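Side-chain contacts in DUF1460 domain-containing protein (PDB 2IM9), which is of unknown function but belongs to a family resembling N-acetylmuramoyl-L-alanine amidases, in the clan of papain-like cysteine peptidases, and may therefore act on cell-wall peptides: residues A[56-61]-A[280-285]; A[71-76]-A[95-100]; A[101-106]-A[269-274]; A[140-145]-A[313-318]. All coordinates share one frame; numbering follows the deposited sequence.

Overall arrangement
Helix 95-107 carries one segment each of contacts 2 and 3, and touches the segments of contacts 1 and 4. Its first half carries contact 2 and its second half contact 3, with centres about 13 Å apart. Contacts 1 and 3 lie closest, about 5 Å between centres, and reach the neighbouring strands 278-285 and 264-275 of one antiparallel sheet. Contact 4 reaches strand 311-317 of the same sheet, its centre about 12 Å from that of contact 3. The two meet where Leu-103 CD2 packs on Val-317 CG2, 3.5 Å away. Cys-95 starts the shared helix and touches His-268. This is consistent with the cysteine-histidine pair of papain-like enzymes.

Contact 1. Residues A[56-61]-A[280-285]; sequences RISQIS and FFRQAS
Ser-61 and Arg-282 are the nearest backbone positions, with CA atoms 7.6 Å apart. Here helix 53-63 lies beside strand 278-285 of the antiparallel sheet, in a helix-on-sheet packing of an amidase-like domain of the papain-like clan. The gap is spanned by one long side chain. Arg-282 leaves the strand with CG anti to the backbone N and bends at chi3 (-73°). This carries the guanidinium to the helix, where its NH1 donates to Ser-61 OG over 3.0 Å. The bond is fairly straight, with an N-H...O angle of 159°, and OG lies almost in the guanidinium plane. Arg-282 CD also rests on Ser-61 CB at 3.6 Å. Ser-61 OG donates a hydrogen bond to Ile-57 O, 2.6 Å away, one turn back. With chi1 at 60°, OG is folded in between the backbone N and the carbonyl carbon, within reach of that oxygen. Ile-57 O is thus gripped twice, by Ser-61 OG and by Ser-61 N, which come from opposite faces of its carbonyl plane. On the strand side, Arg-282 NE forms a salt bridge with Asp-293 of strand 290-295. Ser-61 OG and Asp-293 together hold the flat group between helix and sheet. Ser-58 O lies at the guanidinium edge, 3.0 Å from Arg-282 NH1. Tyr-98 of helix 95-107 packs on the Arg-282 side chain and takes its hydroxyl to Ser-61 O. A water accepts from Arg-282 NH1 at 3.0 Å and also bonds Ser-58 OG, so it bridges strand and helix.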
# COMPACT_ATOMS: atom_id res chain seq x y z
N ARG A 56 0.22 -12.38 13.24
CA ARG A 56 -0.13 -11.01 13.66
C ARG A 56 -0.81 -10.22 12.53
O ARG A 56 -1.85 -9.58 12.70
CB ARG A 56 1.12 -10.28 14.13
CG ARG A 56 1.59 -10.72 15.51
CD ARG A 56 2.85 -9.97 15.95
NE ARG A 56 2.60 -8.54 16.16
CZ ARG A 56 2.20 -7.99 17.31
NH1 ARG A 56 1.97 -8.75 18.40
NH2 ARG A 56 2.04 -6.68 17.38
N ILE A 57 -0.19 -10.28 11.36
CA ILE A 57 -0.75 -9.61 10.17
C ILE A 57 -2.13 -10.15 9.88
O ILE A 57 -3.03 -9.40 9.57
CB ILE A 57 0.18 -9.77 8.94
CG1 ILE A 57 1.46 -8.97 9.12
CG2 ILE A 57 -0.57 -9.40 7.60
CD1 ILE A 57 2.55 -9.35 8.16
N SER A 58 -2.30 -11.48 9.96
CA SER A 58 -3.61 -12.06 9.68
C SER A 58 -4.66 -11.59 10.69
O SER A 58 -5.75 -11.20 10.30
CB SER A 58 -3.56 -13.59 9.63
OG SER A 58 -4.84 -14.14 9.33
N GLN A 59 -4.32 -11.62 11.98
CA GLN A 59 -5.25 -11.23 13.02
C GLN A 59 -5.62 -9.76 12.95
O GLN A 59 -6.79 -9.42 12.99
CB GLN A 59 -4.66 -11.57 14.39
CG GLN A 59 -4.65 -13.08 14.64
CD GLN A 59 -4.11 -13.45 16.01
OE1 GLN A 59 -4.14 -12.65 16.95
NE2 GLN A 59 -3.63 -14.69 16.14
N ILE A 60 -4.62 -8.90 12.77
CA ILE A 60 -4.86 -7.45 12.71
C ILE A 60 -5.62 -7.05 11.44
O ILE A 60 -6.57 -6.27 11.48
CB ILE A 60 -3.54 -6.68 12.85
CG1 ILE A 60 -2.96 -6.93 14.24
CG2 ILE A 60 -3.74 -5.16 12.60
CD1 ILE A 60 -1.48 -6.61 14.37
N SER A 61 -5.21 -7.60 10.30
CA SER A 61 -5.93 -7.33 9.07
C SER A 61 -7.40 -7.78 9.18
O SER A 61 -8.30 -7.07 8.76
CB SER A 61 -5.20 -7.96 7.87
OG SER A 61 -5.09 -9.36 8.00
N PHE A 280 -6.89 -16.12 0.00
CA PHE A 280 -7.68 -14.90 -0.11
C PHE A 280 -6.83 -13.65 -0.30
O PHE A 280 -5.66 -13.60 0.10
CB PHE A 280 -8.64 -14.76 1.09
CG PHE A 280 -9.69 -15.84 1.13
CD1 PHE A 280 -10.92 -15.65 0.51
CD2 PHE A 280 -9.41 -17.07 1.71
CE1 PHE A 280 -11.89 -16.68 0.51
CE2 PHE A 280 -10.36 -18.08 1.72
CZ PHE A 280 -11.60 -17.88 1.11
N PHE A 281 -7.43 -12.68 -0.96
CA PHE A 281 -6.84 -11.36 -1.14
C PHE A 281 -7.64 -10.46 -0.22
O PHE A 281 -8.83 -10.21 -0.42
CB PHE A 281 -6.99 -10.96 -2.61
CG PHE A 281 -6.32 -9.68 -2.99
CD1 PHE A 281 -5.08 -9.30 -2.45
CD2 PHE A 281 -6.90 -8.88 -3.97
CE1 PHE A 281 -4.45 -8.12 -2.86
CE2 PHE A 281 -6.26 -7.69 -4.39
CZ PHE A 281 -5.05 -7.32 -3.83
N ARG A 282 -6.98 -10.01 0.85
CA ARG A 282 -7.64 -9.18 1.85
C ARG A 282 -7.24 -7.73 1.60
O ARG A 282 -6.07 -7.39 1.66
CB ARG A 282 -7.24 -9.62 3.25
CG ARG A 282 -7.92 -8.82 4.37
CD ARG A 282 -7.65 -9.49 5.71
NE ARG A 282 -8.40 -10.73 5.86
CZ ARG A 282 -8.15 -11.65 6.79
NH1 ARG A 282 -7.15 -11.47 7.66
NH2 ARG A 282 -8.89 -12.75 6.85
N GLN A 283 -8.21 -6.88 1.27
CA GLN A 283 -7.88 -5.51 0.87
C GLN A 283 -9.04 -4.56 1.04
O GLN A 283 -10.18 -4.99 1.21
CB GLN A 283 -7.32 -5.41 -0.57
CG GLN A 283 -7.69 -6.53 -1.50
CD GLN A 283 -9.12 -6.43 -2.04
OE1 GLN A 283 -9.46 -5.48 -2.76
NE2 GLN A 283 -9.92 -7.45 -1.75
N ALA A 284 -8.72 -3.28 1.04
CA ALA A 284 -9.71 -2.21 1.09
C ALA A 284 -10.11 -1.98 -0.36
O ALA A 284 -9.29 -1.56 -1.19
CB ALA A 284 -9.10 -0.96 1.72
N SER A 285 -11.37 -2.28 -0.64
CA SER A 285 -11.89 -2.35 -2.00
C SER A 285 -12.86 -1.22 -2.30
O SER A 285 -13.89 -1.10 -1.64
CB SER A 285 -12.58 -3.70 -2.20
OG SER A 285 -13.31 -3.73 -3.41
O HOH W 1 -7.33 -14.01 9.30

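Contact 2. Residues A[71-76]-A[95-100]; sequences LGSLGE and CDTYVN
Ser-73 OG is hydrogen-bonded to Ile-70 O, just before its own segment, and this bond ties down the serine that faces Thr-97. Its chi1 of -83° places OG beside the backbone N. The polar group is thus used within the loop, and it is Ser-73 CB that meets Thr-97 OG1, at 3.5 Å. The two hydroxyl oxygens, Ser-73 OG and Thr-97 OG1, stay 3.9 Å apart. Thr-97 works with both branches. OG1 lies against Ser-73 CB, its hydrogen bond being made to a residue just outside the segments, while CG2 lies against Leu-74 CG at 3.7 Å. Leu-74 CD1 also reaches Thr-97 CB, at 3.8 Å, and the two side chains cross at a slant. The threonine chi1 of 72° puts OG1 between the backbone N and the carbonyl carbon, leaving CG2 on the leucine side. The contact joins the loop after helix 53-63 to the first turn of helix 95-107. In papain-like folds the corresponding helix begins with the nucleophilic cysteine. Cys-95 stands at this place, so a similar role is plausible but inferred. Arginines secure the loop through its carbonyls. Arg-189 bonds to Gly-72 O, Arg-89 to Ser-73 O and Arg-122 to Gly-75 O. Arg-89 and Arg-122 also touch the side chain of Leu-74. The backbone of Gly-72 turns with a left-handed phi of 62°, just before the two residues that carry the contact. On the helix side, Thr-97 N bonds to Asp-94 OD1, and Thr-97 O accepts from Thr-101 OG1.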
# COMPACT_ATOMS: atom_id res chain seq x y z
N LEU A 71 -11.38 6.93 -0.06
CA LEU A 71 -10.29 7.27 -0.96
C LEU A 71 -9.38 8.31 -0.32
O LEU A 71 -9.87 9.32 0.18
CB LEU A 71 -10.86 7.83 -2.26
CG LEU A 71 -9.81 8.20 -3.31
CD1 LEU A 71 -9.01 6.97 -3.73
CD2 LEU A 71 -10.50 8.86 -4.50
N GLY A 72 -8.07 8.06 -0.32
CA GLY A 72 -7.11 9.03 0.25
C GLY A 72 -7.37 9.24 1.74
O GLY A 72 -7.56 10.36 2.20
N SER A 73 -7.39 8.14 2.49
CA SER A 73 -7.83 8.15 3.89
C SER A 73 -6.99 9.01 4.83
O SER A 73 -7.51 9.51 5.83
CB SER A 73 -7.85 6.72 4.43
OG SER A 73 -9.06 6.05 4.07
N LEU A 74 -5.70 9.13 4.53
CA LEU A 74 -4.74 9.76 5.46
C LEU A 74 -4.06 10.96 4.83
O LEU A 74 -3.89 11.03 3.60
CB LEU A 74 -3.67 8.75 5.89
CG LEU A 74 -4.20 7.50 6.61
CD1 LEU A 74 -3.05 6.59 7.11
CD2 LEU A 74 -5.07 7.92 7.77
N GLY A 75 -3.63 11.88 5.69
CA GLY A 75 -2.82 13.01 5.28
C GLY A 75 -1.67 13.23 6.26
O GLY A 75 -1.12 12.28 6.83
N GLU A 76 -1.28 14.49 6.43
CA GLU A 76 -0.17 14.84 7.32
C GLU A 76 -0.67 15.29 8.70
O GLU A 76 0.14 15.58 9.58
CB GLU A 76 0.73 15.90 6.69
CG GLU A 76 1.79 15.32 5.74
CD GLU A 76 1.18 14.64 4.52
OE1 GLU A 76 0.57 15.35 3.68
OE2 GLU A 76 1.29 13.39 4.43
N CYS A 95 -6.64 1.37 -0.27
CA CYS A 95 -5.83 0.16 -0.36
C CYS A 95 -4.46 0.35 0.28
O CYS A 95 -3.94 -0.56 0.95
CB CYS A 95 -5.68 -0.36 -1.79
SG CYS A 95 -4.80 0.72 -2.89
N ASP A 96 -3.89 1.55 0.10
CA ASP A 96 -2.54 1.86 0.61
C ASP A 96 -2.55 2.06 2.11
O ASP A 96 -1.68 1.54 2.80
CB ASP A 96 -2.02 3.16 -0.04
CG ASP A 96 -2.05 3.13 -1.55
OD1 ASP A 96 -1.48 2.20 -2.13
OD2 ASP A 96 -2.64 4.05 -2.15
N THR A 97 -3.50 2.82 2.63
CA THR A 97 -3.54 3.08 4.06
C THR A 97 -3.89 1.83 4.87
O THR A 97 -3.44 1.68 6.02
CB THR A 97 -4.45 4.27 4.43
OG1 THR A 97 -5.83 3.91 4.26
CG2 THR A 97 -4.14 5.50 3.54
N TYR A 98 -4.68 0.93 4.29
CA TYR A 98 -4.96 -0.34 4.96
C TYR A 98 -3.67 -1.13 5.17
O TYR A 98 -3.38 -1.58 6.28
CB TYR A 98 -5.97 -1.14 4.14
CG TYR A 98 -6.33 -2.47 4.74
CD1 TYR A 98 -6.92 -2.56 6.01
CD2 TYR A 98 -6.14 -3.66 4.02
CE1 TYR A 98 -7.27 -3.80 6.55
CE2 TYR A 98 -6.47 -4.89 4.55
CZ TYR A 98 -7.05 -4.95 5.80
OH TYR A 98 -7.39 -6.18 6.31
N VAL A 99 -2.89 -1.30 4.11
CA VAL A 99 -1.67 -2.09 4.23
C VAL A 99 -0.69 -1.41 5.21
O VAL A 99 -0.12 -2.08 6.08
CB VAL A 99 -1.07 -2.34 2.83
CG1 VAL A 99 0.36 -2.86 2.91
CG2 VAL A 99 -1.95 -3.35 2.09
N ASN A 100 -0.53 -0.10 5.08
CA ASN A 100 0.37 0.65 5.96
C ASN A 100 -0.05 0.55 7.43
O ASN A 100 0.80 0.38 8.32
CB ASN A 100 0.38 2.12 5.57
CG ASN A 100 1.37 2.41 4.45
OD1 ASN A 100 2.41 1.77 4.36
ND2 ASN A 100 1.05 3.38 3.60

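Contact 3. Residues A[101-106]-A[269-274]; sequences TVLSLA and LGFAIW
Phe-271 holds CG anti to its carbonyl carbon (chi1 -65°), which sends the ring from the strand toward the helix. Val-102 answers from the other direction, with CG1 anti to the backbone N at a chi1 of 170°. The valine meets the far end of the ring. Val-102 CB lies 3.6 Å from Phe-271 CE2, and Val-102 CG1 lies 3.6 Å from Phe-271 CZ. Leu-103 approaches along a different line. Its CD2 sits at the ring edge, near the ring plane, 3.8 Å from Phe-271 CE1. The ring end is thus gripped from two successive positions of the helix. All three side chains are buried. This is apolar packing of helix 95-107 on strand 264-275, consistent with the central helix packed on the sheet in papain-like peptidases. The CA atoms of Val-102 and Phe-271 are 9.6 Å apart, a spacing filled by the aromatic ring. Further side chains close around it. Val-99 comes from one turn earlier in the same helix, and Ile-57 from helix 53-63. The backbone of Phe-271 is paired with Arg-282 in the adjacent strand.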
# COMPACT_ATOMS: atom_id res chain seq x y z
N THR A 101 -1.34 0.67 7.67
CA THR A 101 -1.84 0.63 9.05
C THR A 101 -1.66 -0.77 9.64
O THR A 101 -1.13 -0.92 10.75
CB THR A 101 -3.30 1.07 9.13
OG1 THR A 101 -3.39 2.41 8.63
CG2 THR A 101 -3.77 1.02 10.57
N VAL A 102 -2.06 -1.80 8.89
CA VAL A 102 -1.92 -3.17 9.38
C VAL A 102 -0.45 -3.53 9.67
O VAL A 102 -0.14 -4.04 10.75
CB VAL A 102 -2.55 -4.20 8.42
CG1 VAL A 102 -2.16 -5.63 8.86
CG2 VAL A 102 -4.07 -4.03 8.40
N LEU A 103 0.43 -3.25 8.71
CA LEU A 103 1.86 -3.54 8.90
C LEU A 103 2.43 -2.84 10.12
O LEU A 103 3.14 -3.47 10.91
CB LEU A 103 2.67 -3.17 7.65
CG LEU A 103 2.46 -4.09 6.45
CD1 LEU A 103 3.26 -3.55 5.26
CD2 LEU A 103 2.81 -5.54 6.78
N SER A 104 2.12 -1.56 10.28
CA SER A 104 2.66 -0.79 11.40
C SER A 104 2.11 -1.28 12.74
O SER A 104 2.86 -1.31 13.72
CB SER A 104 2.41 0.71 11.21
OG SER A 104 2.99 1.15 9.99
N LEU A 105 0.84 -1.68 12.80
CA LEU A 105 0.29 -2.30 14.02
C LEU A 105 0.99 -3.63 14.30
O LEU A 105 1.33 -3.93 15.45
CB LEU A 105 -1.23 -2.52 13.92
CG LEU A 105 -2.10 -1.26 14.00
CD1 LEU A 105 -3.49 -1.51 13.43
CD2 LEU A 105 -2.18 -0.76 15.46
N ALA A 106 1.21 -4.42 13.25
CA ALA A 106 1.80 -5.75 13.43
C ALA A 106 3.24 -5.66 13.91
O ALA A 106 3.71 -6.52 14.65
CB ALA A 106 1.71 -6.57 12.14
N LEU A 269 -3.23 -2.95 -4.02
CA LEU A 269 -2.51 -3.89 -3.16
C LEU A 269 -3.31 -4.34 -1.97
O LEU A 269 -4.35 -3.76 -1.65
CB LEU A 269 -1.13 -3.34 -2.74
CG LEU A 269 -1.08 -2.23 -1.68
CD1 LEU A 269 0.35 -2.09 -1.19
CD2 LEU A 269 -1.51 -0.93 -2.29
N GLY A 270 -2.82 -5.38 -1.32
CA GLY A 270 -3.53 -5.98 -0.17
C GLY A 270 -2.69 -7.14 0.34
O GLY A 270 -1.52 -7.28 -0.05
N PHE A 271 -3.29 -7.97 1.19
CA PHE A 271 -2.58 -9.09 1.79
C PHE A 271 -3.06 -10.43 1.26
O PHE A 271 -4.24 -10.58 0.89
CB PHE A 271 -2.79 -9.11 3.31
CG PHE A 271 -2.22 -7.92 4.03
CD1 PHE A 271 -0.85 -7.82 4.24
CD2 PHE A 271 -3.05 -6.90 4.48
CE1 PHE A 271 -0.31 -6.72 4.91
CE2 PHE A 271 -2.51 -5.79 5.15
CZ PHE A 271 -1.14 -5.70 5.36
N ALA A 272 -2.12 -11.37 1.19
CA ALA A 272 -2.42 -12.78 0.91
C ALA A 272 -2.73 -13.44 2.23
O ALA A 272 -1.89 -13.45 3.12
CB ALA A 272 -1.21 -13.47 0.25
N ILE A 273 -3.93 -14.00 2.37
CA ILE A 273 -4.29 -14.66 3.62
C ILE A 273 -4.85 -16.06 3.32
O ILE A 273 -5.82 -16.18 2.59
CB ILE A 273 -5.37 -13.85 4.41
CG1 ILE A 273 -4.91 -12.41 4.72
CG2 ILE A 273 -5.77 -14.61 5.71
CD1 ILE A 273 -3.73 -12.29 5.74
N TRP A 274 -4.21 -17.09 3.87
CA TRP A 274 -4.68 -18.48 3.71
C TRP A 274 -5.71 -18.80 4.80
O TRP A 274 -5.44 -18.63 5.99
CB TRP A 274 -3.53 -19.45 3.83
CG TRP A 274 -2.65 -19.48 2.63
CD1 TRP A 274 -1.52 -18.73 2.40
CD2 TRP A 274 -2.83 -20.30 1.47
NE1 TRP A 274 -0.99 -19.05 1.16
CE2 TRP A 274 -1.78 -20.00 0.57
CE3 TRP A 274 -3.78 -21.27 1.10
CZ2 TRP A 274 -1.65 -20.65 -0.66
CZ3 TRP A 274 -3.65 -21.90 -0.13
CH2 TRP A 274 -2.60 -21.58 -1.00

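Contact 4. Residues A[140-145]-A[313-318]; sequences DWNNYN and NIQVVL
Gln-315 lays the end of its extended side chain beside the amide of Asn-142 and the six-membered ring of Trp-141. CG is anti to the carbonyl carbon (chi1 -72°) and the chain then runs straight out from the strand. The nearest modelled atoms, Asn-142 OD1 and Gln-315 OE1, are 2.9 Å apart. Both amides are probably turned over in the model, so the nature of this pair is undecided. It may be a hydrogen bond once one side chain is turned back. The two amide planes stand 69° apart. The glutamine amide also stands steeply to the indole, with planes 77° apart, and Trp-141 CZ3 is its nearest ring atom. The indole is fixed elsewhere. Trp-141 NE1 bonds to Asn-100 OD1 of helix 95-107, and Asn-145 ND2 lies 3.1 Å above the ring plane, toward the rim. The same Asn-145 ND2 makes a weak bond to Trp-141 O. All three touching residues are buried. Glu-248 touches both Trp-141 and Gln-315. Trp-141 thus reaches from helix 137-147 to helix 95-107 (Val-99, Leu-103) and to strands 246-254 and 151-153; strand 311-317 pairs antiparallel with both strands.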
# COMPACT_ATOMS: atom_id res chain seq x y z
N ASP A 140 8.83 4.69 -4.43
CA ASP A 140 8.88 5.20 -3.05
C ASP A 140 8.71 4.06 -2.04
O ASP A 140 9.63 3.73 -1.30
CB ASP A 140 7.80 6.24 -2.80
CG ASP A 140 7.98 7.50 -3.62
OD1 ASP A 140 9.12 7.93 -3.88
OD2 ASP A 140 6.94 8.09 -3.96
N TRP A 141 7.51 3.49 -1.99
CA TRP A 141 7.15 2.61 -0.87
C TRP A 141 7.93 1.31 -0.88
O TRP A 141 8.58 0.97 0.13
CB TRP A 141 5.64 2.32 -0.88
CG TRP A 141 5.10 1.71 0.39
CD1 TRP A 141 4.79 2.37 1.56
CD2 TRP A 141 4.73 0.34 0.60
NE1 TRP A 141 4.30 1.48 2.49
CE2 TRP A 141 4.26 0.23 1.94
CE3 TRP A 141 4.78 -0.81 -0.20
CZ2 TRP A 141 3.82 -0.99 2.48
CZ3 TRP A 141 4.35 -2.02 0.34
CH2 TRP A 141 3.86 -2.10 1.67
N ASN A 142 7.85 0.57 -1.98
CA ASN A 142 8.64 -0.66 -2.08
C ASN A 142 10.13 -0.36 -1.86
O ASN A 142 10.80 -1.02 -1.06
CB ASN A 142 8.49 -1.31 -3.46
CG ASN A 142 7.16 -2.01 -3.65
OD1 ASN A 142 6.34 -2.11 -2.74
ND2 ASN A 142 6.96 -2.52 -4.86
N ASN A 143 10.64 0.64 -2.57
CA ASN A 143 12.08 0.94 -2.52
C ASN A 143 12.57 1.25 -1.10
O ASN A 143 13.50 0.60 -0.59
CB ASN A 143 12.38 2.11 -3.47
CG ASN A 143 13.82 2.55 -3.39
OD1 ASN A 143 14.73 1.81 -3.74
ND2 ASN A 143 14.04 3.78 -2.90
N TYR A 144 11.91 2.20 -0.45
CA TYR A 144 12.32 2.64 0.88
C TYR A 144 12.09 1.59 1.95
O TYR A 144 12.93 1.43 2.85
CB TYR A 144 11.70 3.99 1.25
CG TYR A 144 12.29 5.13 0.46
CD1 TYR A 144 13.67 5.36 0.44
CD2 TYR A 144 11.47 5.98 -0.29
CE1 TYR A 144 14.22 6.39 -0.30
CE2 TYR A 144 12.02 7.02 -1.04
CZ TYR A 144 13.39 7.22 -1.04
OH TYR A 144 13.95 8.24 -1.76
N ASN A 145 10.98 0.86 1.86
CA ASN A 145 10.69 -0.14 2.88
C ASN A 145 11.52 -1.42 2.72
O ASN A 145 11.76 -2.13 3.69
CB ASN A 145 9.18 -0.38 3.03
CG ASN A 145 8.48 0.79 3.70
OD1 ASN A 145 8.84 1.19 4.81
ND2 ASN A 145 7.47 1.36 3.03
N ASN A 313 2.94 -8.82 -7.93
CA ASN A 313 4.22 -8.78 -7.23
C ASN A 313 3.97 -9.24 -5.81
O ASN A 313 2.91 -8.94 -5.24
CB ASN A 313 4.81 -7.35 -7.29
CG ASN A 313 6.05 -7.16 -6.43
OD1 ASN A 313 5.97 -6.98 -5.21
ND2 ASN A 313 7.20 -7.18 -7.06
N ILE A 314 4.93 -9.98 -5.24
CA ILE A 314 4.77 -10.54 -3.89
C ILE A 314 5.95 -10.13 -3.02
O ILE A 314 7.11 -10.34 -3.38
CB ILE A 314 4.66 -12.09 -3.91
CG1 ILE A 314 3.57 -12.59 -4.87
CG2 ILE A 314 4.37 -12.64 -2.51
CD1 ILE A 314 4.04 -12.82 -6.29
N GLN A 315 5.63 -9.55 -1.85
CA GLN A 315 6.64 -9.17 -0.86
C GLN A 315 6.29 -9.79 0.48
O GLN A 315 5.12 -10.05 0.78
CB GLN A 315 6.65 -7.67 -0.70
CG GLN A 315 7.25 -6.95 -1.89
CD GLN A 315 7.26 -5.48 -1.67
OE1 GLN A 315 6.20 -4.83 -1.70
NE2 GLN A 315 8.45 -4.93 -1.41
N VAL A 316 7.31 -10.06 1.29
CA VAL A 316 7.08 -10.56 2.64
C VAL A 316 7.70 -9.61 3.64
O VAL A 316 8.58 -8.83 3.30
CB VAL A 316 7.63 -11.98 2.86
CG1 VAL A 316 6.92 -12.99 1.96
CG2 VAL A 316 9.14 -12.01 2.62
N VAL A 317 7.20 -9.66 4.87
CA VAL A 317 7.69 -8.81 5.95
C VAL A 317 8.83 -9.57 6.61
O VAL A 317 8.69 -10.75 6.93
CB VAL A 317 6.57 -8.52 6.97
CG1 VAL A 317 7.13 -7.82 8.23
CG2 VAL A 317 5.47 -7.71 6.32
N LEU A 318 9.95 -8.89 6.84
CA LEU A 318 11.15 -9.55 7.36
C LEU A 318 11.24 -9.65 8.89
O LEU A 318 11.60 -10.71 9.43
CB LEU A 318 12.40 -8.88 6.81
CG LEU A 318 12.67 -9.02 5.31
CD1 LEU A 318 13.84 -8.13 4.92
CD2 LEU A 318 12.92 -10.49 4.95